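Local coordinates for protein glucose dehydrogenase (Haloferax mediterranei, PDB 2B5V) that oxidises D-glucose and several other aldoses with NADP(+) or NAD(+) as electron acceptor, using a catalytic zinc ion, at residues Gly36-Asp41 against Leu61-Val66; Thr329-Leu334 against Lys349-Phe354. All coordinates share one frame; numbering follows the deposited sequence.

Contact 1 of 2, residues Gly36-Asp41 against Leu61-Val66; sequences GVDGTD and LGHEAV
G36 N donates to E64 O (2.7 Å) where the antiparallel strands 27-37 and 64-71 run side by side; beyond this bond the two segments turn apart, and side chains and a water make the remaining links. D41 bridges to the other segment from the first turn of helix 39-46. With its CG anti to the carbonyl carbon (chi1 -63°), the carboxylate meets both G62 and D38. D41 OD1 takes G62 N at 3.0 Å, on the syn side and 23° out of the carboxylate plane, while D41 OD2 turns its anti lone pair to D38 N at 2.9 Å. A water donates to D41 OD2 and G36 O and accepts from H63 N (2.9 Å), so one molecule ties both segments together. An asparagine at D41 would have a single acceptor oxygen and would probably leave either G62 N or D38 N facing an NH2 group. D38 OD2 comes up at the edge of the H63 ring, in its plane, and NE2 reaches it in a weak bond of 3.3 Å; the carboxylate stands 73° from the ring. T40 OG1 lies 3.2 Å from H63 NE2, approaching obliquely. The other oxygen, D38 OD1, sits 3.7 Å from E64 OE1, two acidic groups crossing at about a right angle; E64 OE2 has its salt-bridge partner in K349. D38, H63 and E64 are ligands of the catalytic zinc, T40 binds the substrate, and D38 also touches the bound NADP. Acids set this close to one another and to a histidine make sense as a site built to grip a metal cation, with D41 and the water as a second shell holding the backbone of D38 and H63 in place.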
loop_
_atom_site.group_PDB
_atom_site.type_symbol
_atom_site.label_atom_id
_atom_site.label_comp_id
_atom_site.label_asym_id
_atom_site.label_seq_id
_atom_site.Cartn_x
_atom_site.Cartn_y
_atom_site.Cartn_z
ATOM N N GLY A 36 -30.001 9.556 -1.878
ATOM C CA GLY A 36 -29.740 8.412 -2.732
ATOM C C GLY A 36 -29.906 7.114 -1.962
ATOM O O GLY A 36 -29.808 7.104 -0.726
ATOM N N VAL A 37 -30.194 6.027 -2.680
ATOM C CA VAL A 37 -30.332 4.732 -2.028
ATOM C C VAL A 37 -29.079 3.964 -2.372
ATOM O O VAL A 37 -28.614 3.981 -3.514
ATOM C CB VAL A 37 -31.560 3.931 -2.510
ATOM C CG1 VAL A 37 -31.504 2.527 -1.943
ATOM C CG2 VAL A 37 -32.835 4.609 -2.061
ATOM N N ASP A 38 -28.543 3.266 -1.386
ATOM C CA ASP A 38 -27.314 2.526 -1.579
ATOM C C ASP A 38 -27.380 1.097 -1.042
ATOM O O ASP A 38 -28.339 0.714 -0.368
ATOM C CB ASP A 38 -26.207 3.295 -0.859
ATOM C CG ASP A 38 -24.840 2.848 -1.260
ATOM O OD1 ASP A 38 -24.610 2.697 -2.473
ATOM O OD2 ASP A 38 -24.016 2.674 -0.350
ATOM N N GLY A 39 -26.335 0.328 -1.323
ATOM C CA GLY A 39 -26.250 -1.043 -0.831
ATOM C C GLY A 39 -26.390 -1.165 0.683
ATOM O O GLY A 39 -27.084 -2.055 1.183
ATOM N N THR A 40 -25.757 -0.267 1.432
ATOM C CA THR A 40 -25.846 -0.334 2.891
ATOM C C THR A 40 -27.312 -0.246 3.315
ATOM O O THR A 40 -27.753 -0.980 4.196
ATOM C CB THR A 40 -25.054 0.823 3.551
ATOM O OG1 THR A 40 -25.687 2.075 3.235
ATOM C CG2 THR A 40 -23.597 0.834 3.033
ATOM N N ASP A 41 -28.068 0.658 2.695
ATOM C CA ASP A 41 -29.482 0.793 3.022
ATOM C C ASP A 41 -30.195 -0.536 2.826
ATOM O O ASP A 41 -31.116 -0.883 3.576
ATOM C CB ASP A 41 -30.139 1.849 2.132
ATOM C CG ASP A 41 -29.547 3.221 2.344
ATOM O OD1 ASP A 41 -29.768 3.767 3.447
ATOM O OD2 ASP A 41 -28.853 3.734 1.426
ATOM N N LEU A 61 -33.046 5.771 7.548
ATOM C CA LEU A 61 -32.089 5.414 6.498
ATOM C C LEU A 61 -31.456 6.590 5.734
ATOM O O LEU A 61 -31.822 7.755 5.926
ATOM C CB LEU A 61 -32.793 4.485 5.485
ATOM C CG LEU A 61 -33.452 3.220 6.055
ATOM C CD1 LEU A 61 -34.046 2.371 4.927
ATOM C CD2 LEU A 61 -32.406 2.407 6.822
ATOM N N GLY A 62 -30.501 6.259 4.869
ATOM C CA GLY A 62 -29.881 7.252 4.021
ATOM C C GLY A 62 -28.632 7.987 4.458
ATOM O O GLY A 62 -28.642 8.664 5.487
ATOM N N HIS A 63 -27.566 7.883 3.659
ATOM C CA HIS A 63 -26.352 8.608 3.981
ATOM C C HIS A 63 -25.870 9.473 2.807
ATOM O O HIS A 63 -24.942 10.243 2.984
ATOM C CB HIS A 63 -25.241 7.641 4.427
ATOM C CG HIS A 63 -24.868 6.628 3.382
ATOM N ND1 HIS A 63 -23.796 6.792 2.531
ATOM C CD2 HIS A 63 -25.414 5.426 3.066
ATOM C CE1 HIS A 63 -23.692 5.733 1.740
ATOM N NE2 HIS A 63 -24.663 4.890 2.045
ATOM N N GLU A 64 -26.501 9.357 1.631
ATOM C CA GLU A 64 -26.121 10.163 0.451
ATOM C C GLU A 64 -27.222 11.213 0.284
ATOM O O GLU A 64 -28.282 10.926 -0.275
ATOM C CB GLU A 64 -26.080 9.310 -0.819
ATOM C CG GLU A 64 -25.151 8.101 -0.715
ATOM C CD GLU A 64 -25.237 7.242 -1.942
ATOM O OE1 GLU A 64 -24.342 6.386 -2.155
ATOM O OE2 GLU A 64 -26.230 7.431 -2.689
ATOM N N ALA A 65 -26.967 12.436 0.717
ATOM C CA ALA A 65 -28.028 13.430 0.667
ATOM C C ALA A 65 -27.613 14.804 0.179
ATOM O O ALA A 65 -26.425 15.134 0.141
ATOM C CB ALA A 65 -28.629 13.565 2.094
ATOM N N VAL A 66 -28.619 15.599 -0.192
ATOM C CA VAL A 66 -28.405 16.977 -0.588
ATOM C C VAL A 66 -29.643 17.704 -0.071
ATOM O O VAL A 66 -30.736 17.150 -0.105
ATOM C CB VAL A 66 -28.263 17.177 -2.130
ATOM C CG1 VAL A 66 -29.500 16.634 -2.885
ATOM C CG2 VAL A 66 -28.094 18.700 -2.418
HETATM O O HOH W 1 -27.970 6.372 1.226
#

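Contact 2 of 2, residues Thr329-Leu334 against Lys349-Phe354; sequences TGVHPL and KTAIEF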
loop_
_atom_site.group_PDB
_atom_site.type_symbol
_atom_site.label_atom_id
_atom_site.label_comp_id
_atom_site.label_asym_id
_atom_site.label_seq_id
_atom_site.Cartn_x
_atom_site.Cartn_y
_atom_site.Cartn_z
ATOM N N THR A 329 -31.223 5.698 -12.530
ATOM C CA THR A 329 -32.354 5.039 -13.173
ATOM C C THR A 329 -33.721 5.492 -12.689
ATOM O O THR A 329 -34.705 5.364 -13.411
ATOM C CB THR A 329 -32.166 3.523 -13.105
ATOM O OG1 THR A 329 -31.797 3.146 -11.781
ATOM C CG2 THR A 329 -31.016 3.108 -14.063
ATOM N N GLY A 330 -33.780 6.095 -11.508
ATOM C CA GLY A 330 -35.051 6.597 -11.047
ATOM C C GLY A 330 -34.993 7.488 -9.834
ATOM O O GLY A 330 -34.290 7.187 -8.884
ATOM N N VAL A 331 -35.705 8.609 -9.882
ATOM C CA VAL A 331 -35.787 9.499 -8.727
ATOM C C VAL A 331 -37.292 9.418 -8.404
ATOM O O VAL A 331 -38.121 9.743 -9.223
ATOM C CB VAL A 331 -35.358 10.953 -9.067
ATOM C CG1 VAL A 331 -35.645 11.870 -7.864
ATOM C CG2 VAL A 331 -33.842 10.998 -9.399
ATOM N N HIS A 332 -37.627 8.952 -7.217
ATOM C CA HIS A 332 -39.026 8.759 -6.866
ATOM C C HIS A 332 -39.493 9.684 -5.779
ATOM O O HIS A 332 -38.795 9.865 -4.780
ATOM C CB HIS A 332 -39.243 7.322 -6.387
ATOM C CG HIS A 332 -38.821 6.282 -7.374
ATOM N ND1 HIS A 332 -37.581 5.685 -7.345
ATOM C CD2 HIS A 332 -39.482 5.726 -8.418
ATOM C CE1 HIS A 332 -37.493 4.806 -8.325
ATOM N NE2 HIS A 332 -38.633 4.810 -8.991
ATOM N N PRO A 333 -40.695 10.273 -5.950
ATOM C CA PRO A 333 -41.272 11.192 -4.960
ATOM C C PRO A 333 -41.507 10.403 -3.687
ATOM O O PRO A 333 -41.673 9.194 -3.760
ATOM C CB PRO A 333 -42.589 11.618 -5.612
ATOM C CG PRO A 333 -42.987 10.374 -6.366
ATOM C CD PRO A 333 -41.672 9.963 -7.010
ATOM N N LEU A 334 -41.508 11.069 -2.537
ATOM C CA LEU A 334 -41.739 10.384 -1.264
ATOM C C LEU A 334 -43.023 9.529 -1.303
ATOM O O LEU A 334 -43.092 8.464 -0.704
ATOM C CB LEU A 334 -41.846 11.419 -0.141
ATOM C CG LEU A 334 -42.006 10.910 1.292
ATOM C CD1 LEU A 334 -40.880 9.928 1.625
ATOM C CD2 LEU A 334 -42.002 12.099 2.262
ATOM N N LYS A 349 -28.870 3.373 -10.044
ATOM C CA LYS A 349 -28.840 4.259 -8.868
ATOM C C LYS A 349 -30.208 4.879 -8.761
ATOM O O LYS A 349 -30.729 5.410 -9.755
ATOM C CB LYS A 349 -27.829 5.408 -9.045
ATOM C CG LYS A 349 -26.996 5.687 -7.813
ATOM C CD LYS A 349 -27.793 6.053 -6.603
ATOM C CE LYS A 349 -26.875 6.439 -5.442
ATOM N NZ LYS A 349 -26.394 5.292 -4.614
ATOM N N THR A 350 -30.793 4.845 -7.570
ATOM C CA THR A 350 -32.115 5.456 -7.398
ATOM C C THR A 350 -31.982 6.459 -6.274
ATOM O O THR A 350 -30.997 6.434 -5.547
ATOM C CB THR A 350 -33.208 4.378 -7.019
ATOM O OG1 THR A 350 -32.836 3.723 -5.805
ATOM C CG2 THR A 350 -33.309 3.301 -8.119
ATOM N N ALA A 351 -32.951 7.358 -6.148
ATOM C CA ALA A 351 -32.935 8.348 -5.077
ATOM C C ALA A 351 -34.398 8.614 -4.733
ATOM O O ALA A 351 -35.292 8.321 -5.537
ATOM C CB ALA A 351 -32.298 9.656 -5.572
ATOM N N ILE A 352 -34.639 9.176 -3.560
ATOM C CA ILE A 352 -36.012 9.522 -3.146
ATOM C C ILE A 352 -36.046 11.036 -3.045
ATOM O O ILE A 352 -35.155 11.634 -2.416
ATOM C CB ILE A 352 -36.327 8.941 -1.762
ATOM C CG1 ILE A 352 -36.344 7.410 -1.857
ATOM C CG2 ILE A 352 -37.660 9.535 -1.203
ATOM C CD1 ILE A 352 -36.342 6.772 -0.496
ATOM N N GLU A 353 -37.041 11.654 -3.679
ATOM C CA GLU A 353 -37.187 13.103 -3.633
ATOM C C GLU A 353 -38.170 13.529 -2.526
ATOM O O GLU A 353 -39.364 13.178 -2.566
ATOM C CB GLU A 353 -37.696 13.615 -4.974
ATOM C CG GLU A 353 -37.962 15.122 -4.962
ATOM C CD GLU A 353 -38.228 15.669 -6.352
ATOM O OE1 GLU A 353 -37.249 15.859 -7.110
ATOM O OE2 GLU A 353 -39.406 15.890 -6.680
ATOM N N PHE A 354 -37.662 14.286 -1.554
ATOM C CA PHE A 354 -38.454 14.774 -0.421
ATOM C C PHE A 354 -39.061 16.147 -0.701
ATOM O O PHE A 354 -40.195 16.426 -0.314
ATOM C CB PHE A 354 -37.601 14.857 0.841
ATOM C CG PHE A 354 -37.400 13.538 1.530
ATOM C CD1 PHE A 354 -36.478 12.616 1.061
ATOM C CD2 PHE A 354 -38.163 13.220 2.643
ATOM C CE1 PHE A 354 -36.317 11.383 1.698
ATOM C CE2 PHE A 354 -38.018 12.001 3.285
ATOM C CZ PHE A 354 -37.089 11.076 2.812
#
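T329 N donates to K349 O at the start of a run of bonds between the parallel strands 328-333 and 349-353, whose short segments cross at -21° with their axes 4.4 Å apart. At this first end K349 O is gripped twice by T329: the backbone N lies in the carbonyl plane, and T329 OG1, 3.2 Å from K349 O and itself also bonded to I348 N, donates from above that plane. The pattern then zigzags, A351 N to G330 O, H332 N to A351 O (2.9 Å) and E353 N to H332 O (2.7 Å), before a weak bond from L334 N to E353 O closes it. CA-H...O contacts from T350, V331 and I352 fill in between. The face carrying V331 and A351 is spanned by V331 CG1 against E353 CB at 4.0 Å; the E353 carboxylate goes on to a salt bridge with R34. L334 can be followed outward. L334 CB lies 3.9 Å from E353 O. CG is anti to the backbone N (chi1 -176°), which carries the branch to the F354 ring: L334 CD1 rests 3.9 Å from F354 CE2 and L334 CD2 4.0 Å from F354 CD2, while CD1 also faces I352 CG2. I4 of strand 2-7 touches all three of L334, I352 and F354, making a small apolar cluster at this end. Strand 349-353 is antiparallel to strand 27-37 on its other side. This is the arrangement of the zinc-containing alcohol dehydrogenases, in which the chain, after its Rossmann domain, returns to add its last strands to the catalytic domain.

Overall arrangement
Contact 1 is buried, its centre about 9 Å from the centre of the chain; contact 2 lies about 17 Å out and is only partly covered. Both belong to one mixed sheet, in which strand 27-37 of contact 1 neighbours strand 349-353 of contact 2. K349 joins them: from contact 2 its NZ reaches V37 O at 2.8 Å and forms a salt bridge with E64 OE2 at 2.9 Å, putting a positive charge beside the acidic zinc site. G36 CA also packs on A351 CB. Polar side chains and a water carry contact 1, at the catalytic end, whereas regular backbone pairing and a hydrophobic end hold contact 2.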